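Berberine bridge enzyme-like 28 (Arabidopsis thaliana, PDB 5D79) is a secreted flavoprotein oxidoreductase of the berberine bridge enzyme-like group that binds FAD and takes part in adaptation to salt stress. Local coordinates at residues I128-L133 against V147-T152; D369-E374 against L424-Y429. All blocks are in the same frame, centred on the assembly; numbering follows the deposited sequence.

Contact 1 of 2, residues I128-L133 against V147-T152. With FAD (flavin-adenine dinucleotide), chain E; PO4 (phosphate ion), chain D.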
loop_
_atom_site.group_PDB
_atom_site.type_symbol
_atom_site.label_atom_id
_atom_site.label_comp_id
_atom_site.label_asym_id
_atom_site.label_seq_id
_atom_site.Cartn_x
_atom_site.Cartn_y
_atom_site.Cartn_z
ATOM N N ILE A 128 17.199 6.817 5.044
ATOM C CA ILE A 128 16.996 7.871 4.048
ATOM C C ILE A 128 15.512 8.297 4.034
ATOM O O ILE A 128 14.684 7.679 3.346
ATOM C CB ILE A 128 17.407 7.412 2.618
ATOM C CG1 ILE A 128 18.761 6.699 2.628
ATOM C CG2 ILE A 128 17.437 8.586 1.659
ATOM C CD1 ILE A 128 19.113 6.063 1.311
ATOM N N ASP A 129 15.184 9.332 4.807
ATOM C CA ASP A 129 13.818 9.852 4.899
ATOM C C ASP A 129 13.599 10.870 3.778
ATOM O O ASP A 129 14.320 11.867 3.689
ATOM C CB ASP A 129 13.585 10.481 6.282
ATOM C CG ASP A 129 12.108 10.818 6.566
ATOM O OD1 ASP A 129 11.442 11.457 5.724
ATOM O OD2 ASP A 129 11.622 10.461 7.666
ATOM N N LEU A 130 12.597 10.616 2.936
ATOM C CA LEU A 130 12.383 11.399 1.714
ATOM C C LEU A 130 11.417 12.556 1.889
ATOM O O LEU A 130 10.964 13.139 0.907
ATOM C CB LEU A 130 11.873 10.497 0.594
ATOM C CG LEU A 130 12.842 9.387 0.198
ATOM C CD1 LEU A 130 12.178 8.415 -0.742
ATOM C CD2 LEU A 130 14.074 9.991 -0.442
ATOM N N ARG A 131 11.129 12.899 3.138
ATOM C CA ARG A 131 10.138 13.914 3.464
ATOM C C ARG A 131 10.343 15.268 2.775
ATOM O O ARG A 131 9.388 16.002 2.574
ATOM C CB ARG A 131 10.112 14.126 4.974
ATOM C CG ARG A 131 11.356 14.788 5.551
ATOM C CD ARG A 131 11.222 14.850 7.044
ATOM N NE ARG A 131 10.657 13.596 7.522
ATOM C CZ ARG A 131 10.366 13.333 8.789
ATOM N NH1 ARG A 131 10.583 14.247 9.726
ATOM N NH2 ARG A 131 9.855 12.152 9.114
ATOM N N ASN A 132 11.582 15.596 2.414
ATOM C CA ASN A 132 11.888 16.895 1.815
ATOM C C ASN A 132 11.733 16.919 0.300
ATOM O O ASN A 132 11.650 17.991 -0.303
ATOM C CB ASN A 132 13.311 17.329 2.181
ATOM C CG ASN A 132 13.443 17.725 3.634
ATOM O OD1 ASN A 132 12.456 18.100 4.279
ATOM N ND2 ASN A 132 14.665 17.655 4.159
ATOM N N LEU A 133 11.710 15.736 -0.311
ATOM C CA LEU A 133 11.552 15.620 -1.757
ATOM C C LEU A 133 10.141 15.151 -2.104
ATOM O O LEU A 133 9.907 13.969 -2.351
ATOM C CB LEU A 133 12.595 14.661 -2.344
ATOM C CG LEU A 133 14.062 15.062 -2.173
ATOM C CD1 LEU A 133 15.001 14.013 -2.757
ATOM C CD2 LEU A 133 14.302 16.422 -2.805
ATOM N N VAL A 147 6.135 13.226 -9.936
ATOM C CA VAL A 147 5.814 13.190 -8.522
ATOM C C VAL A 147 6.984 12.635 -7.736
ATOM O O VAL A 147 7.256 11.436 -7.796
ATOM C CB VAL A 147 4.567 12.329 -8.237
ATOM C CG1 VAL A 147 4.052 12.595 -6.806
ATOM C CG2 VAL A 147 3.486 12.595 -9.279
ATOM N N GLN A 148 7.672 13.509 -7.007
ATOM C CA GLN A 148 8.773 13.095 -6.151
ATOM C C GLN A 148 8.274 12.158 -5.061
ATOM O O GLN A 148 7.208 12.370 -4.477
ATOM C CB GLN A 148 9.466 14.301 -5.531
ATOM C CG GLN A 148 10.110 15.225 -6.538
ATOM C CD GLN A 148 11.179 16.100 -5.907
ATOM O OE1 GLN A 148 11.033 16.549 -4.781
ATOM N NE2 GLN A 148 12.266 16.327 -6.629
ATOM N N THR A 149 9.064 11.129 -4.782
ATOM C CA THR A 149 8.629 9.998 -3.963
ATOM C C THR A 149 8.372 10.296 -2.478
ATOM O O THR A 149 7.868 9.435 -1.750
ATOM C CB THR A 149 9.663 8.869 -4.051
ATOM O OG1 THR A 149 10.974 9.425 -3.894
ATOM C CG2 THR A 149 9.557 8.170 -5.408
ATOM N N GLY A 150 8.717 11.500 -2.027
ATOM C CA GLY A 150 8.453 11.891 -0.655
ATOM C C GLY A 150 7.023 12.362 -0.474
ATOM O O GLY A 150 6.571 12.581 0.652
ATOM N N ALA A 151 6.314 12.505 -1.592
ATOM C CA ALA A 151 4.944 12.989 -1.593
ATOM C C ALA A 151 3.981 11.920 -1.099
ATOM O O ALA A 151 4.248 10.727 -1.229
ATOM C CB ALA A 151 4.556 13.450 -2.977
ATOM N N THR A 152 2.862 12.342 -0.516
ATOM C CA THR A 152 1.842 11.384 -0.146
ATOM C C THR A 152 0.809 11.335 -1.241
ATOM O O THR A 152 0.713 12.258 -2.042
ATOM C CB THR A 152 1.135 11.729 1.168
ATOM O OG1 THR A 152 0.340 12.909 0.984
ATOM C CG2 THR A 152 2.135 11.918 2.311
HETATM P PA FAD E . 7.111 3.416 3.673
HETATM O O1A FAD E . 7.219 2.715 5.004
HETATM O O2A FAD E . 7.795 4.764 3.663
HETATM O O5B FAD E . 7.673 2.450 2.507
HETATM C C5B FAD E . 7.295 1.082 2.436
HETATM C C4B FAD E . 8.310 0.226 1.668
HETATM O O4B FAD E . 8.642 0.873 0.452
HETATM C C3B FAD E . 9.598 0.049 2.459
HETATM O O3B FAD E . 10.151 -1.234 2.253
HETATM C C2B FAD E . 10.497 1.132 1.891
HETATM O O2B FAD E . 11.872 0.807 1.994
HETATM C C1B FAD E . 10.004 1.266 0.453
HETATM N N9A FAD E . 10.155 2.619 -0.124
HETATM C C8A FAD E . 9.521 3.788 0.234
HETATM N N7A FAD E . 9.956 4.780 -0.585
HETATM C C5A FAD E . 10.853 4.266 -1.460
HETATM C C6A FAD E . 11.603 4.815 -2.500
HETATM N N6A FAD E . 11.340 6.032 -2.961
HETATM N N1A FAD E . 12.453 4.007 -3.230
HETATM C C2A FAD E . 12.554 2.665 -2.938
HETATM N N3A FAD E . 11.811 2.129 -1.904
HETATM C C4A FAD E . 10.977 2.910 -1.179
HETATM N N1 FAD E . -2.234 0.001 0.129
HETATM C C2 FAD E . -3.141 -0.185 -0.901
HETATM O O2 FAD E . -2.745 -0.382 -2.056
HETATM N N3 FAD E . -4.502 -0.128 -0.629
HETATM C C4 FAD E . -4.970 0.107 0.654
HETATM O O4 FAD E . -6.178 0.265 0.835
HETATM C C4X FAD E . -4.053 0.316 1.685
HETATM N N5 FAD E . -4.476 0.686 2.952
HETATM C C5X FAD E . -3.554 1.184 3.861
HETATM C C6 FAD E . -3.962 1.796 5.044
HETATM C C7 FAD E . -3.021 2.285 5.954
HETATM C C7M FAD E . -3.472 2.931 7.229
HETATM C C8 FAD E . -1.658 2.205 5.659
HETATM C C8M FAD E . -0.625 2.700 6.629
HETATM C C9 FAD E . -1.250 1.593 4.480
HETATM C C9A FAD E . -2.189 1.037 3.605
HETATM N N10 FAD E . -1.786 0.393 2.445
HETATM C C10 FAD E . -2.683 0.290 1.399
HETATM C "C1'" FAD E . -0.382 -0.107 2.300
HETATM C "C2'" FAD E . 0.564 0.907 1.685
HETATM O "O2'" FAD E . 0.192 1.131 0.343
HETATM C "C3'" FAD E . 1.975 0.339 1.785
HETATM O "O3'" FAD E . 2.325 0.258 3.150
HETATM C "C4'" FAD E . 2.996 1.223 1.112
HETATM O "O4'" FAD E . 4.124 0.464 0.763
HETATM C "C5'" FAD E . 3.469 2.276 2.089
HETATM O "O5'" FAD E . 4.142 3.286 1.374
HETATM P P FAD E . 4.814 4.468 2.224
HETATM O O1P FAD E . 5.723 5.281 1.340
HETATM O O2P FAD E . 3.763 5.335 2.869
HETATM O O3P FAD E . 5.539 3.584 3.363
HETATM P P PO4 D . 11.553 15.374 -10.315
HETATM O O1 PO4 D . 10.274 14.596 -10.505
HETATM O O2 PO4 D . 12.131 15.679 -11.678
HETATM O O3 PO4 D . 11.253 16.646 -9.565
HETATM O O4 PO4 D . 12.533 14.558 -9.507
HETATM O O HOH W 1 11.934 11.697 -2.767
#

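Contact 2 of 2, residues D369-E374 against L424-Y429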
loop_
_atom_site.group_PDB
_atom_site.type_symbol
_atom_site.label_atom_id
_atom_site.label_comp_id
_atom_site.label_asym_id
_atom_site.label_seq_id
_atom_site.Cartn_x
_atom_site.Cartn_y
_atom_site.Cartn_z
ATOM N N ASP A 369 -3.488 -10.507 4.271
ATOM C CA ASP A 369 -4.498 -10.522 3.228
ATOM C C ASP A 369 -4.454 -11.794 2.372
ATOM O O ASP A 369 -3.572 -12.636 2.527
ATOM C CB ASP A 369 -4.391 -9.244 2.379
ATOM C CG ASP A 369 -3.397 -9.346 1.228
ATOM O OD1 ASP A 369 -2.338 -9.987 1.357
ATOM O OD2 ASP A 369 -3.692 -8.747 0.171
ATOM N N ASP A 370 -5.460 -11.924 1.509
ATOM C CA ASP A 370 -5.698 -13.100 0.695
ATOM C C ASP A 370 -6.338 -12.712 -0.634
ATOM O O ASP A 370 -6.895 -11.619 -0.796
ATOM C CB ASP A 370 -6.631 -14.080 1.412
ATOM C CG ASP A 370 -5.908 -15.073 2.266
ATOM O OD1 ASP A 370 -4.905 -15.650 1.800
ATOM O OD2 ASP A 370 -6.367 -15.302 3.403
ATOM N N PHE A 371 -6.292 -13.644 -1.572
ATOM C CA PHE A 371 -7.019 -13.507 -2.807
ATOM C C PHE A 371 -7.995 -14.670 -2.914
ATOM O O PHE A 371 -7.628 -15.818 -2.673
ATOM C CB PHE A 371 -6.056 -13.444 -3.994
ATOM C CG PHE A 371 -5.258 -12.181 -4.029
ATOM C CD1 PHE A 371 -4.070 -12.078 -3.311
ATOM C CD2 PHE A 371 -5.722 -11.069 -4.724
ATOM C CE1 PHE A 371 -3.348 -10.892 -3.300
ATOM C CE2 PHE A 371 -4.999 -9.879 -4.726
ATOM C CZ PHE A 371 -3.813 -9.790 -4.007
ATOM N N VAL A 372 -9.245 -14.348 -3.229
ATOM C CA VAL A 372 -10.289 -15.345 -3.397
ATOM C C VAL A 372 -10.530 -15.544 -4.878
ATOM O O VAL A 372 -10.716 -14.583 -5.615
ATOM C CB VAL A 372 -11.600 -14.930 -2.684
ATOM C CG1 VAL A 372 -12.754 -15.881 -3.036
ATOM C CG2 VAL A 372 -11.382 -14.856 -1.172
ATOM N N GLN A 373 -10.506 -16.799 -5.311
ATOM C CA GLN A 373 -10.606 -17.128 -6.733
ATOM C C GLN A 373 -11.954 -17.748 -7.088
ATOM O O GLN A 373 -12.346 -17.788 -8.252
ATOM C CB GLN A 373 -9.451 -18.056 -7.130
ATOM C CG GLN A 373 -8.090 -17.425 -6.848
ATOM C CD GLN A 373 -6.917 -18.227 -7.338
ATOM O OE1 GLN A 373 -6.857 -19.438 -7.162
ATOM N NE2 GLN A 373 -5.957 -17.544 -7.947
ATOM N N GLU A 374 -12.665 -18.219 -6.077
ATOM C CA GLU A 374 -14.025 -18.708 -6.261
ATOM C C GLU A 374 -14.802 -18.493 -4.968
ATOM O O GLU A 374 -14.224 -18.577 -3.883
ATOM C CB GLU A 374 -14.037 -20.186 -6.681
ATOM C CG GLU A 374 -13.384 -21.159 -5.709
ATOM C CD GLU A 374 -13.343 -22.589 -6.244
ATOM O OE1 GLU A 374 -13.201 -22.768 -7.470
ATOM O OE2 GLU A 374 -13.462 -23.531 -5.432
ATOM N N LEU A 424 -11.268 -13.072 -8.048
ATOM C CA LEU A 424 -12.539 -12.375 -7.924
ATOM C C LEU A 424 -12.378 -11.097 -7.082
ATOM O O LEU A 424 -12.812 -10.014 -7.483
ATOM C CB LEU A 424 -13.594 -13.296 -7.302
ATOM C CG LEU A 424 -13.866 -14.636 -7.972
ATOM C CD1 LEU A 424 -15.073 -15.239 -7.336
ATOM C CD2 LEU A 424 -14.097 -14.436 -9.443
ATOM N N TYR A 425 -11.752 -11.230 -5.915
ATOM C CA TYR A 425 -11.519 -10.085 -5.049
ATOM C C TYR A 425 -10.361 -10.338 -4.095
ATOM O O TYR A 425 -9.869 -11.457 -3.965
ATOM C CB TYR A 425 -12.790 -9.731 -4.264
ATOM C CG TYR A 425 -13.308 -10.807 -3.336
ATOM C CD1 TYR A 425 -14.213 -11.766 -3.791
ATOM C CD2 TYR A 425 -12.920 -10.849 -2.006
ATOM C CE1 TYR A 425 -14.709 -12.746 -2.956
ATOM C CE2 TYR A 425 -13.411 -11.835 -1.153
ATOM C CZ TYR A 425 -14.304 -12.779 -1.635
ATOM O OH TYR A 425 -14.798 -13.757 -0.801
ATOM N N GLU A 426 -9.922 -9.277 -3.442
ATOM C CA GLU A 426 -8.864 -9.367 -2.456
ATOM C C GLU A 426 -9.512 -9.124 -1.095
ATOM O O GLU A 426 -10.484 -8.374 -0.983
ATOM C CB GLU A 426 -7.750 -8.356 -2.767
ATOM C CG GLU A 426 -6.522 -8.422 -1.850
ATOM C CD GLU A 426 -6.617 -7.463 -0.672
ATOM O OE1 GLU A 426 -7.547 -6.623 -0.656
ATOM O OE2 GLU A 426 -5.761 -7.546 0.231
ATOM N N ILE A 427 -9.000 -9.784 -0.068
ATOM C CA ILE A 427 -9.575 -9.628 1.253
ATOM C C ILE A 427 -8.471 -9.356 2.280
ATOM O O ILE A 427 -7.457 -10.057 2.321
ATOM C CB ILE A 427 -10.420 -10.875 1.644
ATOM C CG1 ILE A 427 -10.965 -10.757 3.066
ATOM C CG2 ILE A 427 -9.628 -12.154 1.481
ATOM C CD1 ILE A 427 -12.013 -11.796 3.355
ATOM N N GLN A 428 -8.662 -8.311 3.080
ATOM C CA GLN A 428 -7.710 -7.962 4.122
ATOM C C GLN A 428 -8.346 -8.128 5.488
ATOM O O GLN A 428 -9.449 -7.675 5.723
ATOM C CB GLN A 428 -7.210 -6.520 3.953
ATOM C CG GLN A 428 -6.205 -6.082 5.017
ATOM C CD GLN A 428 -5.941 -4.586 5.024
ATOM O OE1 GLN A 428 -6.615 -3.811 4.333
ATOM N NE2 GLN A 428 -4.951 -4.169 5.816
ATOM N N TYR A 429 -7.638 -8.797 6.381
ATOM C CA TYR A 429 -8.033 -8.894 7.783
ATOM C C TYR A 429 -7.075 -8.030 8.591
ATOM O O TYR A 429 -5.877 -8.313 8.656
ATOM C CB TYR A 429 -7.987 -10.343 8.278
ATOM C CG TYR A 429 -8.160 -11.405 7.199
ATOM C CD1 TYR A 429 -7.069 -11.848 6.439
ATOM C CD2 TYR A 429 -9.403 -11.991 6.960
ATOM C CE1 TYR A 429 -7.219 -12.824 5.470
ATOM C CE2 TYR A 429 -9.562 -12.959 5.989
ATOM C CZ TYR A 429 -8.470 -13.377 5.246
ATOM O OH TYR A 429 -8.622 -14.357 4.283
#

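Contact 1 of 2, residues I128-L133 against V147-T152
Asp129 OD1 is gripped by two donors of one residue: the backbone N of Arg131, at 3.0 Å on the anti lone pair, closes an Asx turn, and Arg131 NE comes from above the carboxylate plane at 2.9 Å. Arg131 NH2 completes the salt bridge on Asp129 OD2, which also pairs with Arg107. This fixes the start of the type I turn Leu130-Leu133, whose last carbonyl, Leu133 O, accepts the bent bond from Gly150 N (2.8 Å, 132°). Leu130 O meets Gly150 CA at 3.2 Å in a CA-H...O contact. A water donates to Leu133 O and to Thr149 OG1, itself bonded to Ile239 O. Gln148, its chain extended beyond CG, lays OE1 against the Leu133 carbonyl carbon (3.1 Å) and bonds Ser135 N, while NE2 weakly holds a phosphate ion, probably from the crystallisation liquor. An alanine here would probably loosen the end of the turn, since OE1 would no longer tie Ser135 N beside Leu133. Leu130 CD1 reaches N6A of FAD at 3.4 Å, with Thr149 CB at 3.5 Å from the same N6A. One direct backbone bond and a shared water thus hold the turns together, setting both side chains against the adenine amino group.

Contact 2 of 2, residues D369-E374 against L424-Y429
Tyr429 OH donates to Asp370 OD2 at 2.6 Å, on the anti lone pair and in the plane of the phenol ring, with carboxylate and ring turned 81° apart. Asp370 OD1 is taken by Arg467 in a salt bridge, so both oxygens of this buried acid are engaged, which would favour its ionised form. Next to it in the strand, Asp369 OD1 accepts from Tyr470 N. The backbones pair antiparallel. Asp370 and Ile427 bond each other both ways, each N to the other's O at 2.9 Å. Farther on, Val372 N donates almost straight to Tyr425 O (170°), and Leu424 N returns to Val372 O, so Leu424 and Tyr425 both face Val372 in a classic beta bulge. On the face of Phe371 and Glu426, the Glu426 chain bends at chi2 (-93°) and lays CG over the Phe371 ring, 3.9 Å from its centroid. On the other face Val372 CB sits over the Tyr425 ring, 3.8 Å from the centroid, the two side chains running side by side, and Val372 CG2 lies 4.2 Å from Ile427 CG2. Leu424 CD1 packs on Glu374 CA just past the end of the strand. Strand 363-372 is one edge strand of a seven-stranded antiparallel sheet, next to 425-434, whose other neighbour is 396-402; Ile427 leans on Ile398 and Leu400 there, while helix 441-458 packs on Tyr429 through Val454, Tyr455 and Met458.

Overall arrangement
Both contacts are largely buried, but they share no secondary-structure element and lie on opposite sides of the chain's centre, their own centres about 31 Å apart. Contact 1 joins two turns at the ends of strands of different sheets in the FAD-binding domain; contact 2 pairs two neighbouring strands of the large antiparallel sheet. Accordingly a single direct backbone hydrogen bond, helped by a water, spans contact 1, whereas contact 2 has a ladder of four plus aromatic packing, while its loop end, at Gln373 and Glu374, is exposed. FAD lies between them: 128-133 and 147-152 border its adenine, while the side chain of Gln428 in contact 2 lies about 5 Å from the cofactor.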